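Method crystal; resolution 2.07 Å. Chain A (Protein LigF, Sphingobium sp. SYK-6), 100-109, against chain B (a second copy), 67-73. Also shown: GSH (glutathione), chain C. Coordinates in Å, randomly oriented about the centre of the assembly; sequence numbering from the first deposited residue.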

# COMPACT_ATOMS: atom_id res chain seq x y z
N ARG A 100 0.51 -0.83 -11.18
CA ARG A 100 0.75 -0.42 -9.80
C ARG A 100 -0.53 -0.32 -9.00
O ARG A 100 -0.51 -0.54 -7.80
CB ARG A 100 1.50 0.94 -9.72
CG ARG A 100 2.89 0.88 -10.32
CD ARG A 100 3.78 2.12 -9.95
NE ARG A 100 5.14 1.76 -10.35
CZ ARG A 100 5.83 2.35 -11.32
NH1 ARG A 100 5.32 3.39 -11.97
NH2 ARG A 100 7.04 1.91 -11.62
N VAL A 101 -1.64 0.04 -9.66
CA VAL A 101 -2.93 0.04 -8.97
C VAL A 101 -3.21 -1.38 -8.47
O VAL A 101 -3.64 -1.57 -7.33
CB VAL A 101 -4.08 0.54 -9.88
CG1 VAL A 101 -5.44 0.36 -9.18
CG2 VAL A 101 -3.89 2.02 -10.23
N TRP A 102 -2.92 -2.39 -9.29
CA TRP A 102 -3.08 -3.79 -8.87
C TRP A 102 -2.13 -4.19 -7.77
O TRP A 102 -2.52 -4.92 -6.85
CB TRP A 102 -2.89 -4.76 -10.05
CG TRP A 102 -4.09 -4.90 -10.93
CD1 TRP A 102 -4.24 -4.42 -12.19
CD2 TRP A 102 -5.32 -5.54 -10.58
NE1 TRP A 102 -5.48 -4.73 -12.67
CE2 TRP A 102 -6.18 -5.41 -11.70
CE3 TRP A 102 -5.79 -6.21 -9.45
CZ2 TRP A 102 -7.47 -5.94 -11.72
CZ3 TRP A 102 -7.08 -6.73 -9.47
CH2 TRP A 102 -7.90 -6.59 -10.60
N THR A 103 -0.86 -3.79 -7.87
CA THR A 103 0.12 -4.29 -6.91
C THR A 103 -0.11 -3.62 -5.55
O THR A 103 0.03 -4.26 -4.52
CB THR A 103 1.59 -4.09 -7.39
OG1 THR A 103 1.89 -2.71 -7.60
CG2 THR A 103 1.86 -4.89 -8.69
N LYS A 104 -0.47 -2.34 -5.54
CA LYS A 104 -0.70 -1.68 -4.27
C LYS A 104 -2.02 -2.16 -3.66
O LYS A 104 -2.17 -2.18 -2.44
CB LYS A 104 -0.67 -0.15 -4.44
CG LYS A 104 -1.97 0.46 -5.01
CD LYS A 104 -1.67 1.89 -5.52
CE LYS A 104 -1.21 2.83 -4.39
NZ LYS A 104 -2.37 3.15 -3.45
N TRP A 105 -2.96 -2.58 -4.50
CA TRP A 105 -4.20 -3.15 -3.98
C TRP A 105 -3.94 -4.48 -3.27
O TRP A 105 -4.60 -4.80 -2.30
CB TRP A 105 -5.20 -3.33 -5.11
CG TRP A 105 -6.49 -3.95 -4.70
CD1 TRP A 105 -7.53 -3.35 -4.05
CD2 TRP A 105 -6.89 -5.30 -4.95
NE1 TRP A 105 -8.56 -4.25 -3.88
CE2 TRP A 105 -8.20 -5.45 -4.43
CE3 TRP A 105 -6.28 -6.39 -5.57
CZ2 TRP A 105 -8.89 -6.66 -4.49
CZ3 TRP A 105 -6.97 -7.59 -5.64
CH2 TRP A 105 -8.27 -7.71 -5.11
N VAL A 106 -2.96 -5.24 -3.75
CA VAL A 106 -2.55 -6.43 -3.01
C VAL A 106 -2.01 -6.03 -1.64
O VAL A 106 -2.43 -6.60 -0.63
CB VAL A 106 -1.48 -7.25 -3.76
CG1 VAL A 106 -0.94 -8.38 -2.87
CG2 VAL A 106 -2.06 -7.81 -5.02
N ASP A 107 -1.13 -5.02 -1.62
CA ASP A 107 -0.53 -4.53 -0.36
C ASP A 107 -1.52 -3.89 0.61
O ASP A 107 -1.29 -3.91 1.83
CB ASP A 107 0.58 -3.50 -0.65
CG ASP A 107 1.87 -4.15 -1.14
OD1 ASP A 107 2.21 -5.27 -0.69
OD2 ASP A 107 2.57 -3.54 -1.99
N GLU A 108 -2.59 -3.30 0.10
CA GLU A 108 -3.48 -2.51 0.96
C GLU A 108 -4.80 -3.19 1.28
O GLU A 108 -5.55 -2.71 2.12
CB GLU A 108 -3.76 -1.15 0.31
CG GLU A 108 -2.47 -0.34 0.08
CD GLU A 108 -2.63 0.80 -0.91
OE1 GLU A 108 -3.76 1.29 -1.06
OE2 GLU A 108 -1.60 1.21 -1.51
N TYR A 109 -5.12 -4.28 0.59
CA TYR A 109 -6.43 -4.92 0.78
C TYR A 109 -6.38 -6.45 0.71
O TYR A 109 -6.69 -7.13 1.68
CB TYR A 109 -7.41 -4.36 -0.26
CG TYR A 109 -8.88 -4.67 -0.00
CD1 TYR A 109 -9.68 -3.77 0.70
CD2 TYR A 109 -9.47 -5.83 -0.49
CE1 TYR A 109 -11.05 -4.05 0.94
CE2 TYR A 109 -10.82 -6.11 -0.27
CZ TYR A 109 -11.60 -5.21 0.44
OH TYR A 109 -12.94 -5.48 0.66
N1 GSH C . -6.18 4.96 -2.39
CA1 GSH C . -6.75 6.22 -2.89
C1 GSH C . -5.67 7.22 -3.29
O11 GSH C . -5.86 7.98 -4.22
O12 GSH C . -4.51 7.30 -2.62
CB1 GSH C . -7.62 6.83 -1.77
CG1 GSH C . -8.34 8.04 -2.33
CD1 GSH C . -9.12 8.74 -1.23
OE1 GSH C . -9.25 8.20 -0.14
N2 GSH C . -9.67 9.94 -1.46
CA2 GSH C . -10.44 10.64 -0.42
C2 GSH C . -11.86 10.83 -0.89
O2 GSH C . -12.10 10.85 -2.09
CB2 GSH C . -9.84 12.04 -0.19
SG2 GSH C . -8.21 11.97 0.63
N3 GSH C . -12.88 10.98 0.00
CA3 GSH C . -14.25 11.20 -0.51
C3 GSH C . -15.18 10.02 -0.30
O31 GSH C . -16.37 10.20 -0.36
O32 GSH C . -14.70 8.78 -0.05
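Chain B (67-73) VTESTVI

Chain B lays the start of a helix against one side of a helix in chain A. A:Arg100 to A:Tyr109 belong to a longer helix, with a wider pi-type turn at 106-109. Chain B arrives as a strand at B:Val67, turns at B:Glu69, and runs on as a helix from B:Ser70. B:Glu69 is the N-cap residue. Its phi/psi of 74/111 is far from helical, and this sharp turn swings the chain from strand into helix. The first helical turn is closed by B:Ile73 N to B:Glu69 O at 3.0 Å.

The nearest CA pairs are A:Arg100 CA with B:Val72 CA, 6.5 Å, and A:Val101 CA with B:Glu69 CA, 6.8 Å. The order is reversed: going from A:Arg100 to A:Val101, the partner steps back from B:Val72 to B:Glu69, and the first turn of the chain B helix runs roughly against the chain A helix. The contact is small, with 297 Å² buried in total. On chain A it falls on A:Arg100, A:Val101 and A:Lys104, with A:Glu108 at its edge. A:Arg100, A:Lys104 and A:Glu108 each lie about one turn apart, and their CA-to-CB bonds all point toward chain B.

B:Val72 is the apolar centre. Its chi1 is t (170°), and its CG2 meets three residues of chain A. B:Val72 CG2 lies 3.5 Å from A:Lys104 CD and 3.8 Å from A:Arg100 CB. The B:Val72 CG2 to A:Val101 CG2 distance is 4.2 Å. A:Val101 points sideways, also with chi1 t (172°), yet its CG2 still reaches chain B. A:Val101 CG2 is 3.9 Å from B:Thr68 O and 3.9 Å from B:Glu69 CG.

A:Lys104 has a bent side chain: p, t, m, m. The aliphatic part packs on B:Val72, and A:Lys104 CE lies 4.3 Å from B:Thr71 CB. The bends at chi3 and chi4 leave the ammonium among acceptors. A:Lys104 NZ forms a salt bridge and hydrogen bond with B:Glu69 OE1 at 2.9 Å. A:Lys104 NZ forms another with A:Glu108 OE2 at 2.8 Å, and a weak hydrogen bond to A:Glu108 OE1 at 3.3 Å. A:Glu108 (m, t, chi3 26°) comes from one turn further along the same helix. A:Glu108 OE1 and B:Glu69 OE1 are like charges only 4.4 Å apart, and the lysine ammonium bridges the two carboxylates.

B:Glu69 is folded, with chi1 and chi2 both m and chi3 at -50°. This brings B:Glu69 OE1 within reach of both the lysine and the glutathione. Besides the salt bridge, B:Glu69 OE1 accepts a hydrogen bond from GSH N1 at 2.7 Å. B:Ser70, chi1 p (57°), also faces the ligand: B:Ser70 OG donates to GSH O12 at 2.7 Å, and B:Ser70 N donates to GSH O11 at 2.8 Å.

Two waters join the chains. Water 1 accepts from A:Lys104 NZ at 2.7 Å and from B:Thr71 N at 3.2 Å. Water 2 accepts from A:Arg100 NH1 at 3.0 Å and donates to B:Val72 O at 3.0 Å. A:Arg100 is extended through chi2 and chi3, both t, which carries its guanidinium out to this water and to partners elsewhere in the structure.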

# COMPACT_ATOMS: atom_id res chain seq x y z
N VAL B 67 -5.72 8.40 -14.82
CA VAL B 67 -4.85 7.74 -13.86
C VAL B 67 -5.39 8.01 -12.45
O VAL B 67 -5.64 9.16 -12.08
CB VAL B 67 -3.38 8.24 -14.01
CG1 VAL B 67 -2.44 7.50 -13.03
CG2 VAL B 67 -2.91 8.05 -15.46
N THR B 68 -5.59 6.95 -11.66
CA THR B 68 -6.03 7.11 -10.27
C THR B 68 -5.03 6.50 -9.29
O THR B 68 -4.04 5.87 -9.72
CB THR B 68 -7.40 6.44 -10.01
OG1 THR B 68 -7.28 5.03 -10.25
CG2 THR B 68 -8.49 7.02 -10.92
N GLU B 69 -5.34 6.65 -7.99
CA GLU B 69 -4.47 6.35 -6.84
C GLU B 69 -3.37 7.41 -6.71
O GLU B 69 -2.48 7.47 -7.54
CB GLU B 69 -3.84 4.94 -6.94
CG GLU B 69 -4.86 3.81 -6.91
CD GLU B 69 -5.60 3.76 -5.59
OE1 GLU B 69 -4.94 3.77 -4.52
OE2 GLU B 69 -6.85 3.73 -5.62
N SER B 70 -3.44 8.23 -5.66
CA SER B 70 -2.51 9.36 -5.49
C SER B 70 -1.04 8.99 -5.71
O SER B 70 -0.34 9.65 -6.49
CB SER B 70 -2.70 9.98 -4.10
OG SER B 70 -2.53 9.02 -3.07
N THR B 71 -0.56 7.92 -5.08
CA THR B 71 0.84 7.53 -5.21
C THR B 71 1.20 7.14 -6.66
O THR B 71 2.28 7.45 -7.14
CB THR B 71 1.17 6.35 -4.28
OG1 THR B 71 0.92 6.73 -2.92
CG2 THR B 71 2.66 5.90 -4.44
N VAL B 72 0.27 6.46 -7.34
CA VAL B 72 0.49 6.01 -8.70
C VAL B 72 0.57 7.19 -9.69
O VAL B 72 1.38 7.20 -10.62
CB VAL B 72 -0.64 5.02 -9.12
CG1 VAL B 72 -0.61 4.69 -10.62
CG2 VAL B 72 -0.57 3.73 -8.26
N ILE B 73 -0.28 8.19 -9.47
CA ILE B 73 -0.27 9.37 -10.31
C ILE B 73 1.10 10.06 -10.24
O ILE B 73 1.61 10.50 -11.26
CB ILE B 73 -1.38 10.37 -9.89
CG1 ILE B 73 -2.78 9.75 -10.05
CG2 ILE B 73 -1.28 11.64 -10.73
CD1 ILE B 73 -3.90 10.56 -9.30
O HOH W 1 -2.08 5.84 -3.19
O HOH W 2 2.66 4.83 -11.98